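Local coordinates for protein tRNA (guanine(26)-N(2))-dimethyltransferase (Pyrococcus horikoshii, PDB 2DUL) that probably transfers two methyl groups from S-adenosyl-L-methionine to the N2 atom of the guanine at position 26 of tRNA, at residues P48-D53 with A71-L76; E340-L345 with T360-S365; V185-E190 with G248-D253. One frame throughout, in Å; residues are numbered along the deposited sequence.

Contact 1 belongs to the large mixed sheet of the methyltransferase core, contacts 2 and 3 to small antiparallel sheets on the opposite side of the chain's centre. Contact 1 joins neighbouring parallel strands through backbone hydrogen bonds. Contact 2 is just as buried but wholly a matter of side chains, with aliphatic groups of a helix resting on the middle strand of a sheet. Contact 3 is only partly buried: one phenylalanine meets a leucine at its base and two charged side chains farther out. Contacts 2 and 3 come within about 7 Å at their nearest atoms, and helix 324-331 touches side chains of both, whereas the nearest atoms of contact 1 are about 26 Å from contact 2.

Contact 1: P48-D53 with A71-L76; sequences PKIVLD and AEEVWL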
# COMPACT_ATOMS: atom_id res chain seq x y z
N PRO A 48 4.09 -16.40 0.42
CA PRO A 48 3.89 -16.69 -1.01
C PRO A 48 5.12 -17.38 -1.60
O PRO A 48 6.26 -16.98 -1.32
CB PRO A 48 3.63 -15.31 -1.61
CG PRO A 48 4.46 -14.41 -0.74
CD PRO A 48 4.18 -14.95 0.66
N LYS A 49 4.90 -18.41 -2.41
CA LYS A 49 6.01 -19.17 -3.00
C LYS A 49 6.69 -18.53 -4.22
O LYS A 49 7.92 -18.43 -4.26
CB LYS A 49 5.52 -20.58 -3.38
CG LYS A 49 6.57 -21.46 -4.03
CD LYS A 49 6.11 -22.92 -4.11
CE LYS A 49 4.92 -23.10 -5.04
NZ LYS A 49 5.28 -22.84 -6.46
N ILE A 50 5.89 -18.11 -5.20
CA ILE A 50 6.40 -17.49 -6.41
C ILE A 50 6.10 -15.99 -6.38
O ILE A 50 4.94 -15.59 -6.39
CB ILE A 50 5.75 -18.12 -7.65
CG1 ILE A 50 5.82 -19.64 -7.56
CG2 ILE A 50 6.45 -17.64 -8.92
CD1 ILE A 50 5.08 -20.36 -8.68
N VAL A 51 7.14 -15.17 -6.35
CA VAL A 51 6.94 -13.73 -6.25
C VAL A 51 7.65 -12.93 -7.34
O VAL A 51 8.63 -13.38 -7.92
CB VAL A 51 7.40 -13.23 -4.88
CG1 VAL A 51 6.69 -14.03 -3.78
CG2 VAL A 51 8.91 -13.37 -4.74
N LEU A 52 7.13 -11.73 -7.59
CA LEU A 52 7.69 -10.85 -8.60
C LEU A 52 7.98 -9.44 -8.10
O LEU A 52 7.13 -8.79 -7.48
CB LEU A 52 6.73 -10.75 -9.80
CG LEU A 52 7.04 -9.65 -10.82
CD1 LEU A 52 8.35 -9.98 -11.55
CD2 LEU A 52 5.90 -9.51 -11.82
N ASP A 53 9.20 -8.97 -8.37
CA ASP A 53 9.63 -7.61 -8.05
C ASP A 53 9.57 -7.01 -9.47
O ASP A 53 10.53 -7.09 -10.23
CB ASP A 53 11.06 -7.63 -7.50
CG ASP A 53 11.64 -6.24 -7.30
OD1 ASP A 53 10.89 -5.25 -7.44
OD2 ASP A 53 12.85 -6.13 -6.99
N ALA A 71 9.84 -17.11 0.26
CA ALA A 71 9.67 -17.16 -1.19
C ALA A 71 10.65 -18.18 -1.77
O ALA A 71 11.82 -18.21 -1.39
CB ALA A 71 9.92 -15.78 -1.80
N GLU A 72 10.17 -19.02 -2.68
CA GLU A 72 11.00 -20.05 -3.30
C GLU A 72 11.52 -19.67 -4.69
O GLU A 72 12.62 -20.04 -5.08
CB GLU A 72 10.21 -21.36 -3.40
CG GLU A 72 10.03 -22.06 -2.06
CD GLU A 72 9.04 -23.21 -2.12
OE1 GLU A 72 9.06 -23.97 -3.11
OE2 GLU A 72 8.26 -23.37 -1.16
N GLU A 73 10.71 -18.92 -5.43
CA GLU A 73 11.08 -18.48 -6.76
C GLU A 73 10.85 -16.97 -6.81
O GLU A 73 9.73 -16.50 -6.62
CB GLU A 73 10.20 -19.17 -7.81
CG GLU A 73 10.66 -18.96 -9.24
CD GLU A 73 9.82 -19.71 -10.26
OE1 GLU A 73 9.79 -20.96 -10.21
OE2 GLU A 73 9.17 -19.05 -11.10
N VAL A 74 11.93 -16.23 -7.04
CA VAL A 74 11.85 -14.77 -7.08
C VAL A 74 12.25 -14.21 -8.43
O VAL A 74 13.34 -14.48 -8.92
CB VAL A 74 12.76 -14.15 -5.99
CG1 VAL A 74 12.57 -12.63 -5.96
CG2 VAL A 74 12.46 -14.77 -4.63
N TRP A 75 11.35 -13.43 -9.02
CA TRP A 75 11.62 -12.80 -10.31
C TRP A 75 11.92 -11.32 -10.11
O TRP A 75 11.23 -10.62 -9.36
CB TRP A 75 10.41 -12.94 -11.24
CG TRP A 75 10.17 -14.34 -11.71
CD1 TRP A 75 9.94 -15.44 -10.94
CD2 TRP A 75 10.09 -14.79 -13.07
NE1 TRP A 75 9.73 -16.55 -11.73
CE2 TRP A 75 9.82 -16.17 -13.04
CE3 TRP A 75 10.23 -14.15 -14.31
CZ2 TRP A 75 9.67 -16.94 -14.21
CZ3 TRP A 75 10.09 -14.91 -15.47
CH2 TRP A 75 9.81 -16.29 -15.41
N LEU A 76 12.97 -10.85 -10.77
CA LEU A 76 13.38 -9.46 -10.71
C LEU A 76 13.30 -8.95 -12.14
O LEU A 76 13.83 -9.58 -13.06
CB LEU A 76 14.82 -9.33 -10.21
CG LEU A 76 15.14 -9.76 -8.77
CD1 LEU A 76 15.23 -11.27 -8.71
CD2 LEU A 76 16.47 -9.15 -8.35
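V51 and V74 pack side by side, their methyls pointing the same way off one face of two adjacent parallel strands. A chi1 of -54° sets V51 CG1 anti to the carbonyl carbon and leaves CG2 between the backbone N and the carbonyl carbon, 3.8 Å from V74 CG2 and also in touch with A71 CB. On the other face L52 crosses W75 obliquely, and L52 CD1 comes within 3.6 Å of W75 CB. W75 turns its indole back along its own strand, and NE1 gives a straight hydrogen bond to E73 OE2 at 2.6 Å, the acceptor lying in the plane of the ring. I50 CG2 flanks that carboxylate at 3.8 Å from E73 OE2. The same oxygen is hydrogen-bonded to Y131 OH, so two partners grip it, and the bond to NE1 restrains the turn of the indole. F132 adds an edge-to-face contact with W75.

Between the two layers of side chains the donors alternate from strand to strand: V51 N donates to E73 O, W75 N to V51 O, and D53 N to W75 O at 2.8 Å. Where the pairing begins, K49 O is gripped by two successive amides, E72 N at 2.8 Å and E73 N at 3.1 Å. Beside it K49 CG and CD lie against the carboxylate of E72, while K49 NZ and E72 OE1 remain 5.2 Å apart.

At the far end the carboxylate of D53 accepts from G62 N and lies near R61, predicted to bind S-adenosyl-L-methionine, near the start of the connecting helix. F65 and A66 of that helix, 60-68, cover V51 and V74. Strand 50-53, helix 60-68 and strand 73-78 thus form a beta-alpha-beta unit of the Rossmann-like class I methyltransferase fold.

Contact 2: E340-L345 with T360-S365; sequences EIISAL and TGIKTS
I341, I342 and L345 of helix 338-347 meet I362 and T364 in a buried helix-on-sheet contact within the C-terminal part of the chain, where the order of helices and strands is consistent with a winged-helix fold. Strand 361-364 is the middle one of a three-stranded antiparallel sheet, between strands 322-323 and 352-355. The helix segment runs almost parallel to it, 11° apart in direction, with the axes 10.0 Å from each other at closest approach.

The CB of I362 points toward the helix, and this side chain takes part in three of the four contacts. Its chi1 of -64° sets CG1 anti to the carbonyl carbon, and CD1 beyond it meets I341 CG2 at 3.7 Å and I342 CG1 at 4.1 Å. I362 CG2, the other branch, is 4.3 Å from L345 CD1. An alanine here, lacking CG1, CD1 and CG2, would probably open a gap beside I341 and I342 and leave L345 CD1 without its neighbour on this residue. F371 and I375 of helix 368-375 touch I341 as well, and T324 touches both I341 and I362.

One turn of helix further on, L345 crosses T364 at about a right angle. The threonine hydroxyl is held by E351 O and A366 N, which suits a polar atom in this buried place, and its apolar neighbour L345 CD1 sits 3.9 Å from T364 OG1.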
# COMPACT_ATOMS: atom_id res chain seq x y z
N GLU A 340 -6.13 14.35 25.36
CA GLU A 340 -7.25 14.66 26.24
C GLU A 340 -8.58 14.28 25.61
O GLU A 340 -9.48 13.76 26.27
CB GLU A 340 -7.25 16.15 26.58
CG GLU A 340 -6.02 16.62 27.34
CD GLU A 340 -5.92 18.13 27.45
OE1 GLU A 340 -5.02 18.61 28.18
OE2 GLU A 340 -6.72 18.85 26.81
N ILE A 341 -8.70 14.54 24.31
CA ILE A 341 -9.93 14.24 23.58
C ILE A 341 -10.18 12.74 23.51
O ILE A 341 -11.30 12.28 23.71
CB ILE A 341 -9.87 14.83 22.16
CG1 ILE A 341 -9.73 16.35 22.24
CG2 ILE A 341 -11.13 14.47 21.39
CD1 ILE A 341 -9.39 17.02 20.92
N ILE A 342 -9.13 11.98 23.21
CA ILE A 342 -9.27 10.53 23.13
C ILE A 342 -9.72 9.98 24.47
O ILE A 342 -10.63 9.15 24.54
CB ILE A 342 -7.94 9.86 22.71
CG1 ILE A 342 -7.60 10.23 21.26
CG2 ILE A 342 -8.06 8.34 22.85
CD1 ILE A 342 -6.30 9.64 20.75
N SER A 343 -9.09 10.45 25.55
CA SER A 343 -9.45 9.99 26.89
C SER A 343 -10.91 10.32 27.19
O SER A 343 -11.65 9.49 27.71
CB SER A 343 -8.55 10.64 27.94
OG SER A 343 -7.21 10.20 27.80
N ALA A 344 -11.32 11.54 26.85
CA ALA A 344 -12.69 11.98 27.08
C ALA A 344 -13.70 11.14 26.30
O ALA A 344 -14.74 10.77 26.83
CB ALA A 344 -12.83 13.45 26.71
N LEU A 345 -13.38 10.83 25.05
CA LEU A 345 -14.28 10.03 24.22
C LEU A 345 -14.45 8.62 24.78
O LEU A 345 -15.56 8.10 24.84
CB LEU A 345 -13.74 9.96 22.78
CG LEU A 345 -13.91 11.25 21.97
CD1 LEU A 345 -13.15 11.14 20.65
CD2 LEU A 345 -15.40 11.49 21.71
N THR A 360 -2.79 14.93 14.09
CA THR A 360 -3.87 15.51 14.88
C THR A 360 -5.22 14.86 14.57
O THR A 360 -6.27 15.35 14.99
CB THR A 360 -3.99 17.03 14.65
OG1 THR A 360 -4.04 17.29 13.24
CG2 THR A 360 -2.78 17.75 15.25
N GLY A 361 -5.19 13.74 13.85
CA GLY A 361 -6.43 13.07 13.51
C GLY A 361 -6.87 12.05 14.55
O GLY A 361 -6.04 11.38 15.17
N ILE A 362 -8.18 11.94 14.75
CA ILE A 362 -8.70 10.97 15.71
C ILE A 362 -9.78 10.13 15.05
O ILE A 362 -10.77 10.66 14.53
CB ILE A 362 -9.30 11.66 16.96
CG1 ILE A 362 -8.21 12.41 17.73
CG2 ILE A 362 -9.95 10.61 17.86
CD1 ILE A 362 -8.75 13.30 18.82
N LYS A 363 -9.58 8.82 15.07
CA LYS A 363 -10.55 7.87 14.52
C LYS A 363 -11.49 7.61 15.69
O LYS A 363 -11.04 7.35 16.81
CB LYS A 363 -9.87 6.55 14.14
CG LYS A 363 -9.94 6.15 12.67
CD LYS A 363 -8.83 6.77 11.86
CE LYS A 363 -8.61 6.04 10.53
NZ LYS A 363 -9.78 6.08 9.61
N THR A 364 -12.79 7.69 15.46
CA THR A 364 -13.73 7.45 16.53
C THR A 364 -15.09 7.01 16.04
O THR A 364 -15.51 7.36 14.93
CB THR A 364 -13.90 8.70 17.42
OG1 THR A 364 -14.80 8.40 18.49
CG2 THR A 364 -14.47 9.85 16.61
N SER A 365 -15.79 6.25 16.88
CA SER A 365 -17.13 5.78 16.55
C SER A 365 -18.14 6.88 16.86
O SER A 365 -19.28 6.84 16.41
CB SER A 365 -17.46 4.53 17.38
OG SER A 365 -17.33 4.80 18.77

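Contact 3: V185-E190 with G248-D253; sequences VPLRGE and GYIYFD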
# COMPACT_ATOMS: atom_id res chain seq x y z
N VAL A 185 -12.78 11.26 -8.10
CA VAL A 185 -12.71 12.67 -7.71
C VAL A 185 -12.07 12.73 -6.32
O VAL A 185 -12.66 12.28 -5.33
CB VAL A 185 -14.12 13.31 -7.66
CG1 VAL A 185 -14.02 14.78 -7.29
CG2 VAL A 185 -14.82 13.15 -9.02
N PRO A 186 -10.85 13.30 -6.22
CA PRO A 186 -10.15 13.40 -4.94
C PRO A 186 -10.64 14.51 -4.01
O PRO A 186 -11.25 15.49 -4.44
CB PRO A 186 -8.70 13.62 -5.38
CG PRO A 186 -8.88 14.53 -6.56
CD PRO A 186 -10.06 13.91 -7.30
N LEU A 187 -10.36 14.33 -2.72
CA LEU A 187 -10.74 15.31 -1.70
C LEU A 187 -9.48 15.86 -1.05
O LEU A 187 -8.71 15.11 -0.44
CB LEU A 187 -11.62 14.66 -0.63
CG LEU A 187 -11.90 15.53 0.60
CD1 LEU A 187 -12.62 16.80 0.19
CD2 LEU A 187 -12.72 14.75 1.62
N ARG A 188 -9.24 17.16 -1.19
CA ARG A 188 -8.06 17.74 -0.58
C ARG A 188 -8.33 18.12 0.88
O ARG A 188 -9.47 18.10 1.33
CB ARG A 188 -7.57 18.95 -1.39
CG ARG A 188 -8.65 19.86 -1.94
CD ARG A 188 -9.24 20.79 -0.89
NE ARG A 188 -10.44 20.24 -0.26
CZ ARG A 188 -11.06 20.82 0.76
NH1 ARG A 188 -12.15 20.26 1.28
NH2 ARG A 188 -10.60 21.95 1.28
N GLY A 189 -7.28 18.45 1.62
CA GLY A 189 -7.46 18.82 3.01
C GLY A 189 -6.95 17.77 3.98
O GLY A 189 -6.21 16.87 3.61
N GLU A 190 -7.39 17.89 5.23
CA GLU A 190 -6.97 16.99 6.30
C GLU A 190 -7.23 15.50 6.09
O GLU A 190 -6.54 14.67 6.66
CB GLU A 190 -7.61 17.42 7.62
CG GLU A 190 -9.13 17.45 7.59
CD GLU A 190 -9.70 18.83 7.35
OE1 GLU A 190 -9.19 19.55 6.46
OE2 GLU A 190 -10.67 19.20 8.04
N GLY A 248 -17.90 3.26 -2.39
CA GLY A 248 -18.83 4.30 -2.00
C GLY A 248 -18.27 5.68 -2.26
O GLY A 248 -17.25 5.82 -2.94
N TYR A 249 -18.92 6.69 -1.70
CA TYR A 249 -18.50 8.07 -1.89
C TYR A 249 -18.49 8.83 -0.57
O TYR A 249 -19.13 8.42 0.40
CB TYR A 249 -19.42 8.77 -2.89
CG TYR A 249 -19.39 8.12 -4.25
CD1 TYR A 249 -20.08 6.93 -4.50
CD2 TYR A 249 -18.58 8.63 -5.26
CE1 TYR A 249 -19.95 6.26 -5.71
CE2 TYR A 249 -18.44 7.97 -6.48
CZ TYR A 249 -19.13 6.79 -6.69
OH TYR A 249 -18.97 6.12 -7.88
N ILE A 250 -17.77 9.95 -0.55
CA ILE A 250 -17.67 10.79 0.63
C ILE A 250 -18.16 12.19 0.31
O ILE A 250 -17.92 12.72 -0.77
CB ILE A 250 -16.20 10.91 1.09
CG1 ILE A 250 -15.65 9.54 1.47
CG2 ILE A 250 -16.10 11.90 2.25
CD1 ILE A 250 -14.14 9.48 1.50
N TYR A 251 -18.87 12.78 1.27
CA TYR A 251 -19.37 14.14 1.16
C TYR A 251 -18.66 14.86 2.29
O TYR A 251 -18.56 14.34 3.41
CB TYR A 251 -20.88 14.16 1.33
CG TYR A 251 -21.59 13.44 0.20
CD1 TYR A 251 -21.81 14.08 -1.02
CD2 TYR A 251 -22.03 12.12 0.34
CE1 TYR A 251 -22.43 13.43 -2.08
CE2 TYR A 251 -22.65 11.45 -0.71
CZ TYR A 251 -22.85 12.12 -1.92
OH TYR A 251 -23.46 11.47 -2.97
N PHE A 252 -18.16 16.06 2.01
CA PHE A 252 -17.41 16.81 3.00
C PHE A 252 -17.87 18.26 3.08
O PHE A 252 -17.97 18.94 2.06
CB PHE A 252 -15.93 16.75 2.62
CG PHE A 252 -15.00 17.37 3.63
CD1 PHE A 252 -14.66 16.69 4.80
CD2 PHE A 252 -14.44 18.62 3.39
CE1 PHE A 252 -13.78 17.25 5.72
CE2 PHE A 252 -13.55 19.19 4.31
CZ PHE A 252 -13.22 18.50 5.47
N ASP A 253 -18.16 18.73 4.29
CA ASP A 253 -18.60 20.11 4.47
C ASP A 253 -17.37 20.96 4.81
O ASP A 253 -16.80 20.83 5.89
CB ASP A 253 -19.60 20.20 5.63
CG ASP A 253 -20.31 21.55 5.68
OD1 ASP A 253 -19.70 22.58 5.31
OD2 ASP A 253 -21.47 21.58 6.12
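F252 reaches from its strand to L187, R188 and E190, and its side chain can be followed outward atom by atom. CB sits against the two methyls of L187, with F252 CB 3.9 Å from L187 CD2. The leucine crosses the phenylalanine at about a right angle, and its methyl stays close to the root of the ring, with L187 CD2 4.0 Å from F252 CG. A chi1 of -174° sets CG anti to the backbone N, and the ring beyond it lies against the loop. Along one side of the ring, F252 CD2 and F252 CE2 both lie 3.5 Å from R188 NH1. The guanidinium approaches obliquely, its plane 69° from that of the ring. At the tip, F252 CZ meets E190 OE2 at 3.7 Å; the oxygen lies in the ring plane, at the edge, and the carboxylate stands perpendicular to it.

Both charged groups are positioned by partners farther out. R188 NH1 makes a salt bridge with D254, just past the strand, and E190 OE1 makes one with R330 of helix 324-331, which also touches F252. Two residues earlier on the same strand, I250 adds a looser contact, its CG2 4.5 Å from L187 CD2. Between the two charged residues, G189 has a positive phi, and a CB there would be jammed against the preceding carbonyl oxygen.

F252 belongs to strand 247-252, the centre of a three-stranded antiparallel sheet. Here one face of that sheet is joined to the loop linking helices 175-182 and 192-209, through an aromatic ring with aliphatic packing at its base, an arginine alongside and a carboxylate oxygen at its tip.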